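Local atomic coordinates of CELL division control protein 6 (Pyrobaculum aerophilum, PDB entry 1FNN), a protein that binds ADP and magnesium as an AAA+ ATPase of the Cdc6/Cdc18 family and is probably involved in regulating DNA replication. Residues 30-35 with 184-189; 221-226 with 241-246; 290-295 with 323-328. One frame throughout, in Å; residues are numbered along the deposited sequence.

Contact 1: 30-35 with 184-189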
loop_
_atom_site.group_PDB
_atom_site.type_symbol
_atom_site.label_atom_id
_atom_site.label_comp_id
_atom_site.label_asym_id
_atom_site.label_seq_id
_atom_site.Cartn_x
_atom_site.Cartn_y
_atom_site.Cartn_z
ATOM N N ASP A 30 5.673 -12.947 15.461
ATOM C CA ASP A 30 6.723 -13.564 16.275
ATOM C C ASP A 30 6.150 -14.486 17.349
ATOM O O ASP A 30 6.532 -15.646 17.605
ATOM C CB ASP A 30 7.583 -12.463 16.891
ATOM C CG ASP A 30 8.796 -13.125 17.560
ATOM O OD1 ASP A 30 9.755 -13.552 16.917
ATOM O OD2 ASP A 30 8.814 -13.250 18.795
ATOM N N ILE A 31 5.098 -13.976 18.009
ATOM C CA ILE A 31 4.405 -14.726 19.058
ATOM C C ILE A 31 3.795 -15.962 18.447
ATOM O O ILE A 31 3.908 -17.057 19.031
ATOM C CB ILE A 31 3.348 -13.832 19.742
ATOM C CG1 ILE A 31 4.051 -12.809 20.701
ATOM C CG2 ILE A 31 2.325 -14.671 20.491
ATOM C CD1 ILE A 31 3.035 -11.702 21.020
ATOM N N LEU A 32 3.149 -15.885 17.258
ATOM C CA LEU A 32 2.565 -17.093 16.727
ATOM C C LEU A 32 3.643 -18.121 16.276
ATOM O O LEU A 32 3.426 -19.332 16.293
ATOM C CB LEU A 32 1.614 -16.820 15.554
ATOM C CG LEU A 32 0.410 -15.924 15.963
ATOM C CD1 LEU A 32 -0.502 -15.605 14.787
ATOM C CD2 LEU A 32 -0.421 -16.592 17.059
ATOM N N LEU A 33 4.724 -17.641 15.673
ATOM C CA LEU A 33 5.659 -18.538 15.012
ATOM C C LEU A 33 7.004 -18.793 15.649
ATOM O O LEU A 33 7.652 -19.799 15.294
ATOM C CB LEU A 33 5.981 -17.920 13.605
ATOM C CG LEU A 33 4.774 -17.812 12.670
ATOM C CD1 LEU A 33 5.212 -16.994 11.429
ATOM C CD2 LEU A 33 4.277 -19.196 12.259
ATOM N N GLY A 34 7.545 -17.909 16.456
ATOM C CA GLY A 34 8.900 -17.984 16.945
ATOM C C GLY A 34 9.255 -19.282 17.663
ATOM O O GLY A 34 10.380 -19.759 17.446
ATOM N N ASN A 35 8.425 -19.720 18.619
ATOM C CA ASN A 35 8.755 -20.951 19.346
ATOM C C ASN A 35 8.865 -22.129 18.377
ATOM O O ASN A 35 9.754 -22.967 18.495
ATOM C CB ASN A 35 7.715 -21.252 20.428
ATOM C CG ASN A 35 7.911 -20.362 21.651
ATOM O OD1 ASN A 35 8.988 -19.795 21.850
ATOM N ND2 ASN A 35 6.862 -20.247 22.462
ATOM N N GLY A 184 -9.319 -19.125 12.485
ATOM C CA GLY A 184 -9.954 -17.958 13.076
ATOM C C GLY A 184 -9.375 -17.702 14.455
ATOM O O GLY A 184 -8.908 -18.602 15.147
ATOM N N LYS A 185 -9.210 -16.431 14.778
ATOM C CA LYS A 185 -8.611 -16.013 16.032
ATOM C C LYS A 185 -7.095 -16.116 16.032
ATOM O O LYS A 185 -6.480 -16.004 17.109
ATOM C CB LYS A 185 -9.206 -16.735 17.243
ATOM C CG LYS A 185 -9.233 -15.805 18.466
ATOM C CD LYS A 185 -10.448 -16.146 19.331
ATOM C CE LYS A 185 -11.086 -14.878 19.879
ATOM N NZ LYS A 185 -12.471 -15.135 20.366
ATOM N N TYR A 186 -6.485 -16.449 14.894
ATOM C CA TYR A 186 -5.066 -16.145 14.740
ATOM C C TYR A 186 -5.089 -15.127 13.582
ATOM O O TYR A 186 -4.697 -15.485 12.482
ATOM C CB TYR A 186 -4.165 -17.350 14.502
ATOM C CG TYR A 186 -4.233 -18.407 15.586
ATOM C CD1 TYR A 186 -4.805 -19.652 15.369
ATOM C CD2 TYR A 186 -3.711 -18.138 16.849
ATOM C CE1 TYR A 186 -4.861 -20.616 16.376
ATOM C CE2 TYR A 186 -3.753 -19.075 17.870
ATOM C CZ TYR A 186 -4.331 -20.308 17.616
ATOM O OH TYR A 186 -4.357 -21.215 18.646
ATOM N N VAL A 187 -5.737 -13.983 13.753
ATOM C CA VAL A 187 -5.902 -13.025 12.663
ATOM C C VAL A 187 -5.131 -11.768 12.970
ATOM O O VAL A 187 -5.279 -11.193 14.044
ATOM C CB VAL A 187 -7.363 -12.639 12.359
ATOM C CG1 VAL A 187 -7.429 -11.440 11.418
ATOM C CG2 VAL A 187 -8.111 -13.820 11.753
ATOM N N ILE A 188 -4.230 -11.406 12.053
ATOM C CA ILE A 188 -3.432 -10.199 12.286
ATOM C C ILE A 188 -3.871 -9.173 11.227
ATOM O O ILE A 188 -3.907 -9.530 10.036
ATOM C CB ILE A 188 -1.935 -10.525 12.128
ATOM C CG1 ILE A 188 -1.476 -11.618 13.118
ATOM C CG2 ILE A 188 -1.126 -9.241 12.341
ATOM C CD1 ILE A 188 0.005 -11.992 12.863
ATOM N N ARG A 189 -4.294 -8.000 11.672
ATOM C CA ARG A 189 -4.890 -7.010 10.803
ATOM C C ARG A 189 -3.916 -5.874 10.547
ATOM O O ARG A 189 -3.157 -5.488 11.403
ATOM C CB ARG A 189 -6.167 -6.376 11.448
ATOM C CG ARG A 189 -7.209 -7.482 11.684
ATOM C CD ARG A 189 -8.602 -6.972 12.083
ATOM N NE ARG A 189 -9.507 -8.116 12.184
ATOM C CZ ARG A 189 -10.244 -8.559 11.173
ATOM N NH1 ARG A 189 -10.191 -7.964 9.985
ATOM N NH2 ARG A 189 -11.040 -9.606 11.355
#

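Contact 2: 221-226 with 241-246. With ADP (adenosine-5'-diphosphate), chain D.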
loop_
_atom_site.group_PDB
_atom_site.type_symbol
_atom_site.label_atom_id
_atom_site.label_comp_id
_atom_site.label_asym_id
_atom_site.label_seq_id
_atom_site.Cartn_x
_atom_site.Cartn_y
_atom_site.Cartn_z
ATOM N N GLN A 221 5.493 15.159 2.576
ATOM C CA GLN A 221 4.165 15.381 3.168
ATOM C C GLN A 221 3.058 15.500 2.109
ATOM O O GLN A 221 1.981 14.913 2.288
ATOM C CB GLN A 221 4.131 16.602 4.074
ATOM C CG GLN A 221 4.792 16.506 5.433
ATOM C CD GLN A 221 5.045 17.874 6.042
ATOM O OE1 GLN A 221 5.035 18.909 5.358
ATOM N NE2 GLN A 221 5.282 17.924 7.347
ATOM N N MET A 222 3.392 16.096 0.982
ATOM C CA MET A 222 2.462 16.211 -0.171
ATOM C C MET A 222 2.022 14.878 -0.708
ATOM O O MET A 222 0.833 14.558 -0.964
ATOM C CB MET A 222 3.165 17.087 -1.197
ATOM C CG MET A 222 2.453 17.294 -2.531
ATOM S SD MET A 222 3.459 18.226 -3.707
ATOM C CE MET A 222 2.457 18.138 -5.180
ATOM N N ILE A 223 3.038 13.974 -0.880
ATOM C CA ILE A 223 2.733 12.635 -1.354
ATOM C C ILE A 223 1.939 11.863 -0.306
ATOM O O ILE A 223 1.002 11.161 -0.632
ATOM C CB ILE A 223 4.053 11.824 -1.642
ATOM C CG1 ILE A 223 4.847 12.558 -2.700
ATOM C CG2 ILE A 223 3.655 10.399 -2.017
ATOM C CD1 ILE A 223 6.211 11.956 -3.091
ATOM N N ALA A 224 2.285 12.025 0.982
ATOM C CA ALA A 224 1.553 11.360 2.055
ATOM C C ALA A 224 0.098 11.872 2.197
ATOM O O ALA A 224 -0.819 11.100 2.444
ATOM C CB ALA A 224 2.281 11.690 3.367
ATOM N N ASP A 225 -0.103 13.132 1.865
ATOM C CA ASP A 225 -1.433 13.756 1.860
ATOM C C ASP A 225 -2.260 13.217 0.721
ATOM O O ASP A 225 -3.473 13.075 0.880
ATOM C CB ASP A 225 -1.381 15.296 1.796
ATOM C CG ASP A 225 -1.019 15.814 3.178
ATOM O OD1 ASP A 225 -1.196 15.003 4.109
ATOM O OD2 ASP A 225 -0.580 16.961 3.332
ATOM N N ILE A 226 -1.635 12.809 -0.384
ATOM C CA ILE A 226 -2.370 12.227 -1.493
ATOM C C ILE A 226 -2.760 10.792 -1.177
ATOM O O ILE A 226 -3.637 10.253 -1.856
ATOM C CB ILE A 226 -1.485 12.178 -2.764
ATOM C CG1 ILE A 226 -1.018 13.552 -3.237
ATOM C CG2 ILE A 226 -2.180 11.493 -3.919
ATOM C CD1 ILE A 226 0.040 13.400 -4.335
ATOM N N ARG A 241 2.544 1.078 -1.175
ATOM C CA ARG A 241 3.154 0.807 -2.486
ATOM C C ARG A 241 3.019 2.043 -3.367
ATOM O O ARG A 241 3.874 2.471 -4.162
ATOM C CB ARG A 241 2.474 -0.411 -3.116
ATOM C CG ARG A 241 3.205 -0.860 -4.380
ATOM C CD ARG A 241 2.411 -1.779 -5.263
ATOM N NE ARG A 241 1.205 -1.196 -5.810
ATOM C CZ ARG A 241 1.012 -0.196 -6.651
ATOM N NH1 ARG A 241 1.980 0.533 -7.205
ATOM N NH2 ARG A 241 -0.248 0.098 -6.959
ATOM N N LEU A 242 1.756 2.499 -3.450
ATOM C CA LEU A 242 1.441 3.682 -4.272
ATOM C C LEU A 242 2.259 4.861 -3.829
ATOM O O LEU A 242 2.752 5.579 -4.697
ATOM C CB LEU A 242 -0.068 3.978 -4.072
ATOM C CG LEU A 242 -0.621 5.201 -4.798
ATOM C CD1 LEU A 242 -0.455 5.030 -6.296
ATOM C CD2 LEU A 242 -2.104 5.392 -4.377
ATOM N N ALA A 243 2.372 5.132 -2.523
ATOM C CA ALA A 243 3.128 6.273 -2.061
ATOM C C ALA A 243 4.586 6.169 -2.481
ATOM O O ALA A 243 5.174 7.137 -2.971
ATOM C CB ALA A 243 2.998 6.498 -0.562
ATOM N N ILE A 244 5.169 4.969 -2.318
ATOM C CA ILE A 244 6.597 4.825 -2.730
ATOM C C ILE A 244 6.752 4.943 -4.230
ATOM O O ILE A 244 7.688 5.515 -4.786
ATOM C CB ILE A 244 7.126 3.450 -2.197
ATOM C CG1 ILE A 244 7.115 3.462 -0.664
ATOM C CG2 ILE A 244 8.526 3.209 -2.787
ATOM C CD1 ILE A 244 7.179 2.085 0.020
ATOM N N ASP A 245 5.811 4.420 -5.007
ATOM C CA ASP A 245 5.835 4.516 -6.456
ATOM C C ASP A 245 5.776 6.000 -6.870
ATOM O O ASP A 245 6.561 6.439 -7.704
ATOM C CB ASP A 245 4.633 3.722 -6.964
ATOM C CG ASP A 245 4.394 3.577 -8.436
ATOM O OD1 ASP A 245 5.242 3.871 -9.278
ATOM O OD2 ASP A 245 3.311 3.147 -8.879
ATOM N N ILE A 246 4.944 6.805 -6.167
ATOM C CA ILE A 246 4.891 8.226 -6.524
ATOM C C ILE A 246 6.182 8.926 -6.182
ATOM O O ILE A 246 6.624 9.784 -6.962
ATOM C CB ILE A 246 3.660 8.920 -5.838
ATOM C CG1 ILE A 246 2.384 8.421 -6.543
ATOM C CG2 ILE A 246 3.858 10.432 -5.913
ATOM C CD1 ILE A 246 1.117 8.727 -5.688
HETATM P PB ADP D . 0.903 -5.775 0.871
HETATM O O1B ADP D . 1.208 -7.262 0.743
HETATM O O2B ADP D . 0.202 -5.434 2.060
HETATM O O3B ADP D . 0.101 -5.540 -0.325
HETATM P PA ADP D . 3.561 -4.773 0.799
HETATM O O1A ADP D . 4.124 -5.651 1.839
HETATM O O2A ADP D . 3.984 -5.189 -0.544
HETATM O O3A ADP D . 2.031 -4.719 0.911
HETATM O "O5'" ADP D . 4.080 -3.228 0.971
HETATM C "C5'" ADP D . 3.886 -2.392 -0.156
HETATM C "C4'" ADP D . 5.178 -1.563 -0.304
HETATM O "O4'" ADP D . 5.330 -0.780 0.859
HETATM C "C3'" ADP D . 6.455 -2.388 -0.406
HETATM O "O3'" ADP D . 7.384 -1.664 -1.195
HETATM C "C2'" ADP D . 6.810 -2.492 1.039
HETATM O "O2'" ADP D . 8.198 -2.765 1.240
HETATM C "C1'" ADP D . 6.504 -1.068 1.520
HETATM N N9 ADP D . 6.159 -1.141 2.886
HETATM C C8 ADP D . 4.938 -1.505 3.388
HETATM N N7 ADP D . 4.771 -1.254 4.652
HETATM C C5 ADP D . 5.980 -0.678 5.007
HETATM C C6 ADP D . 6.464 -0.202 6.236
HETATM N N6 ADP D . 5.731 -0.271 7.336
HETATM N N1 ADP D . 7.706 0.286 6.280
HETATM C C2 ADP D . 8.427 0.303 5.176
HETATM N N3 ADP D . 8.101 -0.112 3.953
HETATM C C4 ADP D . 6.832 -0.604 3.946
#

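Contact 3: 290-295 with 323-328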
loop_
_atom_site.group_PDB
_atom_site.type_symbol
_atom_site.label_atom_id
_atom_site.label_comp_id
_atom_site.label_asym_id
_atom_site.label_seq_id
_atom_site.Cartn_x
_atom_site.Cartn_y
_atom_site.Cartn_z
ATOM N N GLU A 290 -16.657 28.986 -5.303
ATOM C CA GLU A 290 -15.784 27.851 -4.979
ATOM C C GLU A 290 -14.857 27.558 -6.157
ATOM O O GLU A 290 -13.691 27.218 -5.954
ATOM C CB GLU A 290 -16.607 26.617 -4.618
ATOM C CG GLU A 290 -15.758 25.399 -4.187
ATOM C CD GLU A 290 -16.582 24.324 -3.512
ATOM O OE1 GLU A 290 -16.083 23.191 -3.334
ATOM O OE2 GLU A 290 -17.758 24.567 -3.134
ATOM N N LYS A 291 -15.328 27.660 -7.407
ATOM C CA LYS A 291 -14.502 27.645 -8.591
ATOM C C LYS A 291 -13.462 28.750 -8.587
ATOM O O LYS A 291 -12.277 28.534 -8.842
ATOM C CB LYS A 291 -15.245 27.782 -9.947
ATOM C CG LYS A 291 -16.155 26.577 -10.244
ATOM C CD LYS A 291 -16.635 26.734 -11.680
ATOM C CE LYS A 291 -17.340 25.564 -12.287
ATOM N NZ LYS A 291 -18.735 25.404 -11.790
ATOM N N LEU A 292 -13.848 29.979 -8.279
ATOM C CA LEU A 292 -12.972 31.118 -8.215
ATOM C C LEU A 292 -11.937 30.898 -7.098
ATOM O O LEU A 292 -10.770 31.238 -7.296
ATOM C CB LEU A 292 -13.784 32.423 -7.911
ATOM C CG LEU A 292 -14.710 32.856 -9.099
ATOM C CD1 LEU A 292 -15.654 33.987 -8.647
ATOM C CD2 LEU A 292 -13.868 33.307 -10.279
ATOM N N PHE A 293 -12.382 30.397 -5.965
ATOM C CA PHE A 293 -11.441 30.130 -4.875
ATOM C C PHE A 293 -10.462 28.982 -5.300
ATOM O O PHE A 293 -9.286 29.144 -5.021
ATOM C CB PHE A 293 -12.226 29.651 -3.669
ATOM C CG PHE A 293 -11.363 29.604 -2.419
ATOM C CD1 PHE A 293 -10.652 30.693 -1.997
ATOM C CD2 PHE A 293 -11.307 28.410 -1.707
ATOM C CE1 PHE A 293 -9.862 30.648 -0.854
ATOM C CE2 PHE A 293 -10.516 28.349 -0.554
ATOM C CZ PHE A 293 -9.802 29.462 -0.137
ATOM N N LEU A 294 -10.950 27.956 -5.983
ATOM C CA LEU A 294 -10.028 26.904 -6.430
ATOM C C LEU A 294 -9.057 27.469 -7.446
ATOM O O LEU A 294 -7.813 27.324 -7.322
ATOM C CB LEU A 294 -10.814 25.723 -7.004
ATOM C CG LEU A 294 -9.949 24.596 -7.617
ATOM C CD1 LEU A 294 -9.063 23.969 -6.525
ATOM C CD2 LEU A 294 -10.874 23.547 -8.221
ATOM N N LEU A 295 -9.575 28.307 -8.400
ATOM C CA LEU A 295 -8.667 29.020 -9.282
ATOM C C LEU A 295 -7.644 29.817 -8.509
ATOM O O LEU A 295 -6.436 29.867 -8.872
ATOM C CB LEU A 295 -9.384 29.985 -10.264
ATOM C CG LEU A 295 -8.530 30.747 -11.255
ATOM C CD1 LEU A 295 -7.592 29.781 -12.026
ATOM C CD2 LEU A 295 -9.428 31.428 -12.300
ATOM N N GLU A 323 -11.840 40.331 -8.784
ATOM C CA GLU A 323 -11.804 41.559 -9.547
ATOM C C GLU A 323 -11.499 41.393 -11.021
ATOM O O GLU A 323 -12.249 41.905 -11.886
ATOM C CB GLU A 323 -10.792 42.560 -8.952
ATOM C CG GLU A 323 -10.978 43.985 -9.464
ATOM C CD GLU A 323 -12.432 44.462 -9.366
ATOM O OE1 GLU A 323 -13.125 44.149 -8.365
ATOM O OE2 GLU A 323 -12.864 45.151 -10.317
ATOM N N GLU A 324 -10.641 40.401 -11.361
ATOM C CA GLU A 324 -10.457 40.079 -12.762
ATOM C C GLU A 324 -11.758 39.686 -13.427
ATOM O O GLU A 324 -11.895 39.900 -14.651
ATOM C CB GLU A 324 -9.577 38.861 -13.060
ATOM C CG GLU A 324 -8.119 39.022 -12.837
ATOM C CD GLU A 324 -7.337 37.755 -13.224
ATOM O OE1 GLU A 324 -7.667 36.986 -14.155
ATOM O OE2 GLU A 324 -6.346 37.630 -12.474
ATOM N N TYR A 325 -12.514 38.824 -12.754
ATOM C CA TYR A 325 -13.713 38.280 -13.383
ATOM C C TYR A 325 -14.962 39.166 -13.102
ATOM O O TYR A 325 -16.074 38.695 -13.320
ATOM C CB TYR A 325 -13.989 36.854 -12.892
ATOM C CG TYR A 325 -13.103 35.862 -13.666
ATOM C CD1 TYR A 325 -11.857 35.508 -13.160
ATOM C CD2 TYR A 325 -13.522 35.321 -14.856
ATOM C CE1 TYR A 325 -11.040 34.618 -13.836
ATOM C CE2 TYR A 325 -12.725 34.434 -15.549
ATOM C CZ TYR A 325 -11.482 34.088 -15.027
ATOM O OH TYR A 325 -10.705 33.206 -15.730
ATOM N N GLY A 326 -14.749 40.321 -12.513
ATOM C CA GLY A 326 -15.837 41.278 -12.261
ATOM C C GLY A 326 -16.751 40.915 -11.112
ATOM O O GLY A 326 -17.966 41.210 -11.157
ATOM N N GLU A 327 -16.232 40.172 -10.129
ATOM C CA GLU A 327 -17.068 39.631 -9.070
ATOM C C GLU A 327 -16.644 40.227 -7.744
ATOM O O GLU A 327 -15.450 40.511 -7.583
ATOM C CB GLU A 327 -16.918 38.104 -8.953
ATOM C CG GLU A 327 -17.664 37.308 -10.005
ATOM C CD GLU A 327 -19.167 37.260 -9.707
ATOM O OE1 GLU A 327 -19.552 37.239 -8.525
ATOM O OE2 GLU A 327 -19.942 37.236 -10.671
ATOM N N ARG A 328 -17.562 40.332 -6.783
ATOM C CA ARG A 328 -17.152 40.846 -5.470
ATOM C C ARG A 328 -16.748 39.582 -4.688
ATOM O O ARG A 328 -17.497 38.601 -4.774
ATOM C CB ARG A 328 -18.322 41.468 -4.693
ATOM C CG ARG A 328 -19.473 41.771 -5.623
ATOM C CD ARG A 328 -19.774 43.226 -5.880
ATOM N NE ARG A 328 -20.963 43.597 -5.161
ATOM C CZ ARG A 328 -21.948 44.450 -5.339
ATOM N NH1 ARG A 328 -22.074 45.267 -6.365
ATOM N NH2 ARG A 328 -22.890 44.468 -4.391
#

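Contact 1: 30-35 with 184-189
L32 on the helical segment 30-35 faces Y186 and I188 of segment 184-189, and the backbones stay well apart: the closest CA atoms, those of L32 and Y186, are 7.9 Å from each other. Segment 30-35 is helical throughout, with G34 N bonded to D30 O, whereas 184-189 runs from a loop into the short strand 187-189, an outermost strand of the five-stranded parallel sheet of the AAA+ nucleotide-binding domain. Helix 23-38 thus lies against that sheet, and a single leucine spans the gap in this stretch. The two methyls of L32 divide the work. CD2 approaches the ring of Y186 obliquely, 3.6 Å from Y186 CD2, while CD1 meets I188 CD1 tip to tip at 4.1 Å and sits equally far from Y186 CB. Because CG of L32 stands anti to its carbonyl carbon (chi1 -61°) and chi2 is extended at 178°, the fork opens over both residues. V187, between them, points away, in keeping with the alternation of the strand that begins there, and its side chain touches L50. Strand 46-50 borders the contact: L32 also touches A47, I188 touches L49, and backbone bonds tie Y186 and I188 to T48. Q25 of the same helix bonds to R189 O, but between the two segments the attraction is apolar packing, partly buried, with no directional bond.

Contact 2: 221-226 with 241-246
I223 and I246 meet through methyl branches that share one first-torsion pattern: in each, CG2 lies anti to the backbone N (chi1 of CG1 -60° in I223 and -72° in I246), which sends both CG2 groups into the interface. The setting is the helical lid domain of an AAA+ ATPase, where helix 217-227 packs against helix 240-256. The two isoleucines slide past each other in opposite directions, with CG2 of I223 3.9 Å from CG2 of I246. That methyl of I246 also lies 4.0 Å from I223 CG1, so it rests along the flank of the longer branch. Within the two segments, the nearest CA atoms are those of I223 and A243, 6.4 Å apart. The small side chain of A243 is consistent with so near an approach, and I223 CG2 settles 3.7 Å from A243 O as well as against the alanine methyl. All three residues are buried; L202 and I198 of helix 195-209 touch I223 and A243, respectively, and V274 touches I246.

The other flank of segment 241-246 belongs to the ADP pocket. R241 lies against the sugar through CA and CB, while its chain bends at chi3 (63°) and carries the guanidinium to D245. The carboxylate oxygen OD2 meets that group at its edge and in its plane, though the hydrogen bond within this salt bridge is weak; D245 OD1 is paired with R249. I244 points away from segment 221-226, and its CD1 lies 3.5 Å from O4' of the ADP ribose.

Contact 3: 290-295 with 323-328
A Schellman motif ends helix 311-324 in the C-terminal winged helix domain, and the chain leaving it packs Y325 against L292 and L295 of helix 288-304, and E327 against L292. G326, with positive phi (76°), is the C-prime residue: its N bonds to E323 O at 3.0 Å, turning the backbone so that the residues on both sides of the glycine point their side chains toward segment 290-295. Two leucines reach neighbouring carbons of the Y325 ring. L292 crosses it obliquely, CD2 lying 4.1 Å from Y325 CD1, and L295 crosses at about a right angle, CD2 lying 3.9 Å from Y325 CE1. The two leucines reach it by different first torsions: CG of L295 is anti to the backbone N (chi1 -178°), whereas that of L292 is anti to the carbonyl carbon. T381 and I384 also touch the tyrosine, so that, just past the end of one helix, it is packed between helices 288-304 and 373-387. The polar end of E327 is engaged by H289, which is hydrogen-bonded to OE1. The aliphatic part of E327, bent at chi2, lies against L292 instead, crossing it at about a right angle, with CG 4.1 Å from L292 CD1.

The three contacts follow one another along the chain, and each illustrates branched aliphatic side chains joining helices to their neighbours in a different module. Contact 2 is the buried one, helix against helix in the lid, its centre about 10 Å from that of the chain. Contacts 1 and 3 are only partly buried and lie on opposite sides of the chain's centre, their own centres about 57 Å apart. Both include a tyrosine supplied by a non-helical stretch, but contact 1 joins a helix to the edge of a parallel sheet, while contact 3 seats a helix terminus. Contact 2 alone includes residues that touch the nucleotide; contact 1 stands near the P-loop without joining it, and contact 3 is remote from the annotated sites.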